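Local coordinates for protein UDP-N-acetylglucosamine 2-epimerase (Methanocaldococcus jannaschii, PDB 4NES) that probably catalyses the reversible epimerization at C-2 of UDP-N-acetylglucosamine to give UDP-N-acetylmannosamine, at residues A[300-304]-A[333-337]. Numbering follows the deposited sequence.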
# COMPACT_ATOMS: atom_id res chain seq x y z
N VAL A 300 18.14 5.23 30.28
CA VAL A 300 17.76 4.08 31.08
C VAL A 300 17.93 2.86 30.21
O VAL A 300 17.39 2.82 29.11
CB VAL A 300 16.28 4.21 31.54
CG1 VAL A 300 15.86 3.00 32.36
CG2 VAL A 300 16.08 5.49 32.35
N PRO A 301 18.72 1.87 30.66
CA PRO A 301 18.95 0.70 29.82
C PRO A 301 17.66 -0.01 29.42
O PRO A 301 16.72 -0.12 30.21
CB PRO A 301 19.79 -0.22 30.71
CG PRO A 301 20.39 0.68 31.73
CD PRO A 301 19.39 1.76 31.96
N CYS A 302 17.62 -0.49 28.18
CA CYS A 302 16.43 -1.10 27.62
C CYS A 302 16.71 -2.53 27.18
O CYS A 302 17.79 -2.84 26.66
CB CYS A 302 15.93 -0.26 26.44
SG CYS A 302 14.29 -0.72 25.84
N ILE A 303 15.74 -3.41 27.42
CA ILE A 303 15.79 -4.77 26.88
C ILE A 303 14.53 -4.96 26.05
O ILE A 303 13.41 -4.80 26.56
CB ILE A 303 15.87 -5.82 27.99
CG1 ILE A 303 17.22 -5.73 28.70
CG2 ILE A 303 15.65 -7.22 27.42
CD1 ILE A 303 17.27 -6.50 30.00
N THR A 304 14.72 -5.27 24.78
CA THR A 304 13.60 -5.35 23.84
C THR A 304 13.21 -6.80 23.60
O THR A 304 14.03 -7.62 23.16
CB THR A 304 13.90 -4.61 22.52
OG1 THR A 304 14.13 -3.23 22.80
CG2 THR A 304 12.72 -4.71 21.57
N ALA A 333 20.85 -10.65 29.41
CA ALA A 333 20.68 -9.23 29.12
C ALA A 333 20.46 -8.38 30.37
O ALA A 333 20.95 -7.25 30.45
CB ALA A 333 19.54 -9.04 28.14
N VAL A 334 19.71 -8.91 31.34
CA VAL A 334 19.49 -8.18 32.58
C VAL A 334 20.81 -7.95 33.30
O VAL A 334 21.09 -6.85 33.77
CB VAL A 334 18.46 -8.89 33.49
CG1 VAL A 334 18.42 -8.25 34.86
CG2 VAL A 334 17.08 -8.85 32.86
N GLU A 335 21.64 -8.99 33.36
CA GLU A 335 22.96 -8.86 33.98
C GLU A 335 23.80 -7.80 33.28
O GLU A 335 24.40 -6.94 33.93
CB GLU A 335 23.69 -10.20 33.97
CG GLU A 335 25.00 -10.19 34.75
CD GLU A 335 25.66 -11.54 34.78
OE1 GLU A 335 26.02 -12.01 35.89
OE2 GLU A 335 25.84 -12.14 33.70
N ILE A 336 23.84 -7.86 31.95
CA ILE A 336 24.61 -6.91 31.15
C ILE A 336 24.11 -5.49 31.40
O ILE A 336 24.90 -4.58 31.67
CB ILE A 336 24.51 -7.24 29.65
CG1 ILE A 336 25.15 -8.60 29.36
CG2 ILE A 336 25.14 -6.14 28.80
CD1 ILE A 336 24.88 -9.13 27.97
N MSE A 337 22.80 -5.30 31.33
CA MSE A 337 22.23 -3.96 31.43
C MSE A 337 22.26 -3.39 32.85
O MSE A 337 22.33 -2.18 33.03
CB MSE A 337 20.82 -3.94 30.85
CG MSE A 337 20.79 -4.14 29.35
SE MSE A 337 22.08 -2.97 28.45
CE MSE A 337 20.95 -2.35 27.01
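In the C-terminal Rossmann-like domain of this GT-B fold, helix 327-338 packs nearly antiparallel (159°) on strand 302-304, with the short axes 9.1 Å apart. Pro301, just before the strand, turns its ring to the helix: its CB lies 3.9 Å from CB of Met337, a selenomethionine here, and its CG 3.7 Å from that residue's O. A rigid, compact ring suits this close approach of the backbones, 5.9 Å between CA of Pro301 and CA of Met337. Cys302 points its side chain the other way, yet its carbonyl O lies 3.2 Å from CE of Met337, a close van der Waals contact; the flexible selenoether chain, with chi1 and chi2 both m, brings CE there. Ile303 faces the helix again. Its CD1 sits 3.9 Å from CB of Ala333 and 3.7 Å from CG2 of Val334, while CG1 meets CG of Met337 at 4.0 Å. Ala333 is small enough to admit the long isoleucine arm beside the helix backbone. Backbone hydrogen bonds tie Ile303 to Ile284 and Thr286, Cys302 to Ala319 and Thr304 to Ile321. The strand's backbone is thus largely engaged in the sheet, and the helix packs on its face through buried apolar contacts that depend on complementary shape.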